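Local coordinates for glutathione S-transferase (Bombyx mori, PDB 5ZFG), which probably transfers glutathione to electrophilic compounds, as other glutathione transferases do, and takes part in metabolism of the insecticide diazinon in the silkworm, at residues P83-D88 with L156-F161; L163-M168 with K199-A204. All blocks are in the same frame, centred on the assembly; numbering follows the deposited sequence.

Contact 1 (P83-D88 with L156-F161); sequences PLYPQD and LTIADF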
ATOM      1  N   PRO B  83     -10.768  -3.210 -17.972  1.00 12.58           N
ATOM      2  CA  PRO B  83     -10.941  -1.891 -17.353  1.00 17.19           C
ATOM      3  C   PRO B  83     -10.986  -1.936 -15.837  1.00 13.77           C
ATOM      4  O   PRO B  83     -10.943  -0.869 -15.210  1.00 13.84           O
ATOM      5  CB  PRO B  83     -12.283  -1.404 -17.918  1.00 20.96           C
ATOM      6  CG  PRO B  83     -12.570  -2.288 -19.084  1.00 21.79           C
ATOM      7  CD  PRO B  83     -11.949  -3.607 -18.755  1.00 22.44           C
ATOM      8  N   LEU B  84     -11.084  -3.121 -15.234  1.00 13.69           N
ATOM      9  CA  LEU B  84     -11.004  -3.216 -13.778  1.00 10.90           C
ATOM     10  C   LEU B  84      -9.635  -2.764 -13.263  1.00 10.74           C
ATOM     11  O   LEU B  84      -9.513  -2.415 -12.086  1.00 11.09           O
ATOM     12  CB  LEU B  84     -11.293  -4.650 -13.327  1.00 12.96           C
ATOM     13  CG  LEU B  84     -11.796  -4.937 -11.914  1.00 15.51           C
ATOM     14  CD1 LEU B  84     -13.158  -4.318 -11.641  1.00 12.25           C
ATOM     15  CD2 LEU B  84     -11.872  -6.425 -11.680  1.00 19.98           C
ATOM     16  N   TYR B  85      -8.611  -2.758 -14.118  1.00 10.98           N
ATOM     17  CA  TYR B  85      -7.293  -2.214 -13.766  1.00  8.09           C
ATOM     18  C   TYR B  85      -6.693  -1.599 -15.021  1.00  6.86           C
ATOM     19  O   TYR B  85      -5.909  -2.238 -15.736  1.00  8.46           O
ATOM     20  CB  TYR B  85      -6.377  -3.298 -13.189  1.00  8.54           C
ATOM     21  CG  TYR B  85      -5.121  -2.806 -12.464  1.00  7.69           C
ATOM     22  CD1 TYR B  85      -5.061  -1.540 -11.886  1.00  9.67           C
ATOM     23  CD2 TYR B  85      -4.004  -3.630 -12.363  1.00  8.86           C
ATOM     24  CE1 TYR B  85      -3.906  -1.095 -11.219  1.00  9.65           C
ATOM     25  CE2 TYR B  85      -2.856  -3.220 -11.684  1.00  8.10           C
ATOM     26  CZ  TYR B  85      -2.805  -1.945 -11.119  1.00  6.52           C
ATOM     27  OH  TYR B  85      -1.643  -1.562 -10.470  1.00  6.18           O
ATOM     28  N   PRO B  86      -7.043  -0.350 -15.321  1.00 12.45           N
ATOM     29  CA  PRO B  86      -6.617   0.259 -16.587  1.00 16.92           C
ATOM     30  C   PRO B  86      -5.107   0.280 -16.751  1.00 14.92           C
ATOM     31  O   PRO B  86      -4.350   0.389 -15.785  1.00 12.71           O
ATOM     32  CB  PRO B  86      -7.178   1.682 -16.499  1.00 17.57           C
ATOM     33  CG  PRO B  86      -8.288   1.610 -15.500  1.00 20.29           C
ATOM     34  CD  PRO B  86      -7.865   0.565 -14.511  1.00 12.64           C
ATOM     35  N   GLN B  87      -4.672   0.207 -18.007  1.00 15.54           N
ATOM     36  CA  GLN B  87      -3.253   0.225 -18.330  1.00 19.73           C
ATOM     37  C   GLN B  87      -2.719   1.628 -18.572  1.00 11.88           C
ATOM     38  O   GLN B  87      -1.506   1.828 -18.494  1.00 17.41           O
ATOM     39  CB  GLN B  87      -2.980  -0.649 -19.561  1.00 23.59           C
ATOM     40  CG  GLN B  87      -3.355  -2.104 -19.347  1.00 24.82           C
ATOM     41  CD  GLN B  87      -3.246  -2.932 -20.612  1.00 31.67           C
ATOM     42  OE1 GLN B  87      -2.328  -3.744 -20.756  1.00 36.89           O
ATOM     43  NE2 GLN B  87      -4.188  -2.737 -21.535  1.00 31.78           N
ATOM     44  N   ASP B  88      -3.588   2.593 -18.857  1.00 15.89           N
ATOM     45  CA  ASP B  88      -3.137   3.962 -19.042  1.00 14.25           C
ATOM     46  C   ASP B  88      -2.457   4.436 -17.760  1.00 14.96           C
ATOM     47  O   ASP B  88      -3.056   4.332 -16.682  1.00 14.77           O
ATOM     48  CB  ASP B  88      -4.309   4.875 -19.366  1.00 12.92           C
ATOM     49  CG  ASP B  88      -3.922   6.336 -19.322  1.00 17.87           C
ATOM     50  OD1 ASP B  88      -3.124   6.758 -20.199  1.00 24.87           O
ATOM     51  OD2 ASP B  88      -4.393   7.054 -18.406  1.00 20.34           O
ATOM     52  N   LEU B 156     -16.281   0.539 -12.601  1.00 19.74           N
ATOM     53  CA  LEU B 156     -15.725  -0.224 -11.483  1.00 19.05           C
ATOM     54  C   LEU B 156     -14.265  -0.588 -11.736  1.00 13.30           C
ATOM     55  O   LEU B 156     -13.887  -0.965 -12.851  1.00 12.96           O
ATOM     56  CB  LEU B 156     -16.549  -1.498 -11.265  1.00 16.16           C
ATOM     57  CG  LEU B 156     -16.300  -2.294  -9.972  1.00 11.57           C
ATOM     58  CD1 LEU B 156     -16.913  -1.599  -8.773  1.00 13.36           C
ATOM     59  CD2 LEU B 156     -16.790  -3.735 -10.076  1.00 16.85           C
ATOM     60  N   THR B 157     -13.427  -0.446 -10.695  1.00 10.60           N
ATOM     61  CA  THR B 157     -12.035  -0.894 -10.750  1.00  8.27           C
ATOM     62  C   THR B 157     -11.698  -1.637  -9.459  1.00  5.30           C
ATOM     63  O   THR B 157     -12.471  -1.634  -8.498  1.00  9.05           O
ATOM     64  CB  THR B 157     -11.042   0.264 -10.941  1.00  7.69           C
ATOM     65  OG1 THR B 157     -11.078   1.123  -9.798  1.00  8.33           O
ATOM     66  CG2 THR B 157     -11.351   1.087 -12.203  1.00 12.28           C
ATOM     67  N   ILE B 158     -10.514  -2.266  -9.423  1.00  8.22           N
ATOM     68  CA  ILE B 158     -10.107  -2.945  -8.191  1.00  7.69           C
ATOM     69  C   ILE B 158      -9.983  -1.969  -7.024  1.00  8.06           C
ATOM     70  O   ILE B 158      -9.986  -2.397  -5.873  1.00  8.20           O
ATOM     71  CB  ILE B 158      -8.786  -3.747  -8.345  1.00  5.33           C
ATOM     72  CG1 ILE B 158      -7.608  -2.874  -8.808  1.00  7.76           C
ATOM     73  CG2 ILE B 158      -8.975  -5.000  -9.240  1.00  5.78           C
ATOM     74  CD1 ILE B 158      -6.263  -3.637  -8.809  1.00  5.36           C
ATOM     75  N   ALA B 159      -9.853  -0.664  -7.290  1.00  4.92           N
ATOM     76  CA  ALA B 159      -9.806   0.301  -6.195  1.00  5.34           C
ATOM     77  C   ALA B 159     -11.117   0.331  -5.418  1.00  7.85           C
ATOM     78  O   ALA B 159     -11.129   0.681  -4.231  1.00  5.73           O
ATOM     79  CB  ALA B 159      -9.481   1.695  -6.740  1.00  8.33           C
ATOM     80  N   ASP B 160     -12.226  -0.053  -6.055  1.00  9.11           N
ATOM     81  CA  ASP B 160     -13.517   0.032  -5.383  1.00  8.36           C
ATOM     82  C   ASP B 160     -13.661  -0.999  -4.265  1.00  6.58           C
ATOM     83  O   ASP B 160     -14.211  -0.680  -3.209  1.00  8.73           O
ATOM     84  CB  ASP B 160     -14.640  -0.137  -6.397  1.00  8.74           C
ATOM     85  CG  ASP B 160     -14.800   1.079  -7.251  1.00  6.37           C
ATOM     86  OD1 ASP B 160     -15.272   2.100  -6.701  1.00 11.95           O
ATOM     87  OD2 ASP B 160     -14.401   1.032  -8.439  1.00 10.61           O
ATOM     88  N   PHE B 161     -13.194  -2.230  -4.482  1.00  6.92           N
ATOM     89  CA  PHE B 161     -13.486  -3.304  -3.532  1.00  4.53           C
ATOM     90  C   PHE B 161     -12.953  -3.024  -2.137  1.00  8.93           C
ATOM     91  O   PHE B 161     -13.728  -3.159  -1.175  1.00  6.65           O
ATOM     92  CB  PHE B 161     -12.977  -4.661  -4.043  1.00  5.56           C
ATOM     93  CG  PHE B 161     -13.511  -5.044  -5.386  1.00  6.56           C
ATOM     94  CD1 PHE B 161     -14.880  -5.020  -5.644  1.00  7.30           C
ATOM     95  CD2 PHE B 161     -12.638  -5.414  -6.405  1.00  8.94           C
ATOM     96  CE1 PHE B 161     -15.366  -5.350  -6.910  1.00  8.03           C
ATOM     97  CE2 PHE B 161     -13.113  -5.764  -7.667  1.00  7.82           C
ATOM     98  CZ  PHE B 161     -14.485  -5.726  -7.917  1.00  9.55           C
TER
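Leu84 fills the tight part of this contact, giving its carbonyl to the backbone of 156-161 and its side chain to the apolar groups around it. Ile158 N donates to Leu84 O over 2.8 Å and ties the loop to the turn that leads into helix 160-172. Leu84 CG lies anti to the backbone N (chi1 -157°). Its CD1 sits 3.6 Å from Leu156 O, and the same methyl meets Leu156 CD2 and, obliquely, Phe161 CZ. Leu84 and Ile158 cross at about a right angle, CG to CG2 3.9 Å. The other branch of Ile158 lays CD1 over one face of the Tyr85 ring, a CH-pi contact 4.0 Å from the centroid, while Tyr85 OH bonds to Asn96. Thr157 and Asp160 form a capping box, the N-capping box known from the corresponding helix of the GST C-terminal domain: Thr157 N reaches Asp160 OD2 at 2.9 Å, and Ala159 N makes a weak bond to Thr157 OG1. Packing thins toward the exposed Pro83, whose O lies 3.6 Å from Thr157 CG2, and toward Pro86, which only brushes that methyl. Asp160 OD1 also accepts from Ala151 N and Trp186 NE1. The loop joining helices 67-78 and 89-114 is thus seated on the turn leading into helix 160-172, with Cys75 and Val95 beside Ile158, and helix 12-23 against Phe161.

Contact 2 (L163-M168 with K199-A204); sequences LINSTM and KISESA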
ATOM      1  N   LEU B 163     -12.351  -0.183  -0.678  1.00  5.95           N
ATOM      2  CA  LEU B 163     -13.105   0.914  -0.076  1.00  6.30           C
ATOM      3  C   LEU B 163     -14.540   0.493   0.228  1.00  6.80           C
ATOM      4  O   LEU B 163     -15.100   0.887   1.258  1.00  9.64           O
ATOM      5  CB  LEU B 163     -13.079   2.138  -0.994  1.00  7.13           C
ATOM      6  CG  LEU B 163     -11.668   2.721  -1.253  1.00  4.33           C
ATOM      7  CD1 LEU B 163     -11.662   3.662  -2.459  1.00  7.04           C
ATOM      8  CD2 LEU B 163     -11.186   3.437   0.007  1.00  8.55           C
ATOM      9  N   ILE B 164     -15.139  -0.324  -0.646  1.00  6.00           N
ATOM     10  CA  ILE B 164     -16.491  -0.820  -0.379  1.00  9.38           C
ATOM     11  C   ILE B 164     -16.509  -1.602   0.928  1.00  5.83           C
ATOM     12  O   ILE B 164     -17.347  -1.377   1.807  1.00  6.37           O
ATOM     13  CB  ILE B 164     -16.996  -1.689  -1.545  1.00  6.00           C
ATOM     14  CG1 ILE B 164     -17.447  -0.814  -2.728  1.00  8.90           C
ATOM     15  CG2 ILE B 164     -18.125  -2.613  -1.031  1.00  8.82           C
ATOM     16  CD1 ILE B 164     -18.710  -0.009  -2.447  1.00 10.81           C
ATOM     17  N   ASN B 165     -15.561  -2.521   1.083  1.00  8.63           N
ATOM     18  CA  ASN B 165     -15.550  -3.377   2.258  1.00  5.31           C
ATOM     19  C   ASN B 165     -15.135  -2.636   3.528  1.00 10.68           C
ATOM     20  O   ASN B 165     -15.566  -3.014   4.624  1.00  9.77           O
ATOM     21  CB  ASN B 165     -14.665  -4.581   1.971  1.00  6.28           C
ATOM     22  CG  ASN B 165     -15.301  -5.497   0.950  1.00  7.93           C
ATOM     23  OD1 ASN B 165     -16.454  -5.911   1.131  1.00 10.22           O
ATOM     24  ND2 ASN B 165     -14.590  -5.803  -0.127  1.00  6.70           N
ATOM     25  N   SER B 166     -14.317  -1.585   3.422  1.00  5.45           N
ATOM     26  CA  SER B 166     -14.112  -0.721   4.582  1.00  7.84           C
ATOM     27  C   SER B 166     -15.425  -0.041   4.980  1.00 10.56           C
ATOM     28  O   SER B 166     -15.804  -0.023   6.157  1.00  9.87           O
ATOM     29  CB  SER B 166     -13.029   0.318   4.279  1.00  9.00           C
ATOM     30  OG  SER B 166     -11.765  -0.302   4.049  1.00 10.22           O
ATOM     31  N   THR B 167     -16.134   0.521   3.995  1.00  8.82           N
ATOM     32  CA  THR B 167     -17.391   1.222   4.260  1.00  8.12           C
ATOM     33  C   THR B 167     -18.461   0.267   4.778  1.00 10.58           C
ATOM     34  O   THR B 167     -19.302   0.654   5.602  1.00 10.80           O
ATOM     35  CB  THR B 167     -17.868   1.913   2.978  1.00 11.21           C
ATOM     36  OG1 THR B 167     -16.796   2.716   2.435  1.00 11.09           O
ATOM     37  CG2 THR B 167     -19.083   2.802   3.262  1.00 10.73           C
ATOM     38  N   MET B 168     -18.428  -0.980   4.313  1.00  9.65           N
ATOM     39  CA  MET B 168     -19.363  -1.991   4.792  1.00 12.58           C
ATOM     40  C   MET B 168     -19.282  -2.155   6.304  1.00 12.25           C
ATOM     41  O   MET B 168     -20.308  -2.402   6.955  1.00 12.81           O
ATOM     42  CB  MET B 168     -19.098  -3.318   4.067  1.00  8.70           C
ATOM     43  CG  MET B 168     -19.884  -4.520   4.642  1.00 11.71           C
ATOM     44  SD  MET B 168     -19.062  -5.300   6.050  1.00 10.78           S
ATOM     45  CE  MET B 168     -17.745  -6.144   5.154  1.00 10.01           C
ATOM     46  N   LYS B 199     -23.064  -9.572  -2.527  1.00 13.74           N
ATOM     47  CA  LYS B 199     -23.374 -10.739  -1.699  1.00 14.62           C
ATOM     48  C   LYS B 199     -22.171 -11.194  -0.889  1.00 11.88           C
ATOM     49  O   LYS B 199     -22.331 -11.690   0.231  1.00 11.63           O
ATOM     50  CB  LYS B 199     -23.859 -11.901  -2.568  1.00 20.50           C
ATOM     51  CG  LYS B 199     -25.364 -12.043  -2.658  1.00 34.47           C
ATOM     52  CD  LYS B 199     -25.734 -13.428  -3.178  1.00 39.22           C
ATOM     53  CE  LYS B 199     -27.236 -13.659  -3.136  1.00 45.07           C
ATOM     54  NZ  LYS B 199     -27.877 -13.117  -4.366  1.00 42.41           N
ATOM     55  N   ILE B 200     -20.967 -11.069  -1.453  1.00 11.82           N
ATOM     56  CA  ILE B 200     -19.745 -11.425  -0.733  1.00  9.24           C
ATOM     57  C   ILE B 200     -19.550 -10.500   0.468  1.00  7.21           C
ATOM     58  O   ILE B 200     -19.255 -10.953   1.580  1.00  9.85           O
ATOM     59  CB  ILE B 200     -18.540 -11.386  -1.697  1.00  7.09           C
ATOM     60  CG1 ILE B 200     -18.680 -12.470  -2.773  1.00  8.95           C
ATOM     61  CG2 ILE B 200     -17.221 -11.579  -0.931  1.00  9.34           C
ATOM     62  CD1 ILE B 200     -17.684 -12.345  -3.919  1.00  9.52           C
ATOM     63  N   SER B 201     -19.730  -9.191   0.263  1.00  8.50           N
ATOM     64  CA  SER B 201     -19.644  -8.247   1.379  1.00  6.29           C
ATOM     65  C   SER B 201     -20.760  -8.478   2.390  1.00 10.57           C
ATOM     66  O   SER B 201     -20.543  -8.395   3.606  1.00  9.34           O
ATOM     67  CB  SER B 201     -19.712  -6.813   0.859  1.00 11.29           C
ATOM     68  OG  SER B 201     -18.713  -6.529  -0.097  1.00  9.02           O
ATOM     69  N   GLU B 202     -21.966  -8.770   1.900  1.00 12.75           N
ATOM     70  CA  GLU B 202     -23.119  -8.873   2.787  1.00 14.17           C
ATOM     71  C   GLU B 202     -22.994 -10.066   3.723  1.00  9.31           C
ATOM     72  O   GLU B 202     -23.362  -9.981   4.897  1.00 15.11           O
ATOM     73  CB  GLU B 202     -24.399  -8.977   1.963  1.00 15.43           C
ATOM     74  CG  GLU B 202     -25.663  -8.792   2.784  1.00 19.97           C
ATOM     75  CD  GLU B 202     -26.890  -8.847   1.907  1.00 40.72           C
ATOM     76  OE1 GLU B 202     -27.186  -9.945   1.387  1.00 46.38           O
ATOM     77  OE2 GLU B 202     -27.533  -7.790   1.710  1.00 44.34           O
ATOM     78  N   SER B 203     -22.477 -11.186   3.227  1.00 10.64           N
ATOM     79  CA  SER B 203     -22.297 -12.353   4.085  0.54 13.94           C
ATOM     80  C   SER B 203     -21.357 -12.042   5.243  1.00 16.68           C
ATOM     81  O   SER B 203     -21.596 -12.460   6.383  1.00 13.57           O
ATOM     82  CB  SER B 203     -21.776 -13.528   3.258  0.54 15.08           C
ATOM     83  OG  SER B 203     -21.464 -14.637   4.075  0.54 16.17           O
ATOM     84  N   ALA B 204     -20.275 -11.303   4.970  1.00 11.98           N
ATOM     85  CA  ALA B 204     -19.387 -10.882   6.048  1.00 10.81           C
ATOM     86  C   ALA B 204     -20.073  -9.876   6.966  1.00 11.25           C
ATOM     87  O   ALA B 204     -19.901  -9.936   8.187  1.00 13.84           O
ATOM     88  CB  ALA B 204     -18.106 -10.271   5.476  1.00 10.86           C
TER
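Asn165 and Ser201 face each other across two helices that run in the same general direction, their short segments 10.4 Å apart at closest approach and inclined at 29°. The Ser201 hydroxyl donates to Asn165 OD1, OG to OD1 2.6 Å, from a position tilted 20° out of the amide carbonyl plane. In Asn165, chi1 of -70° sets CG beside the backbone N, and the turn about chi2 brings OD1 to Ser201. Its other end, ND2, donates to Gln19 and Ser16 of helix 12-23, so both ends of the buried amide are held and its flip is fixed. Ile164 adds a light touch, CG2 to Ser201 OG 4.1 Å. One turn on, Met168 leaves its helix toward 199-204 with CG anti to the backbone N, and bends at chi2 and chi3. Its terminal CE comes 3.9 Å from Ser201 O and 4.2 Å from Ala204 CB; Leu15 of helix 12-23 touches both Met168 and Ala204. An alanine in place of Asn165 would probably leave the buried Ser201 hydroxyl without this acceptor and deprive Gln19 and Ser16 of their ND2 partner. Within the all-helical GST C-terminal domain, the chemistry is that of a single short, buried side-chain bond, its acceptor amide also held by helix 12-23, with the sparse apolar contact of Met168 and Ala204 next to it.

Both contacts are largely buried and share helix 160-172, contact 1 at the turn leading into it and contact 2 further along, with centres about 18 Å apart. Contact 1 lies farther from the middle of the chain, about 12 Å against 8 Å between centres, and has an exposed margin; all touching residues of contact 2 are buried. The first joins an irregular loop to a helix-capping turn, through a backbone bond and broad apolar packing. The second joins two regular helices whose backbone groups are largely engaged within each helix, and its cross-bond comes from side chains. Helix 12-23 borders both, through an aromatic ring in 83-88/156-161 and an amide in 163-168/199-204.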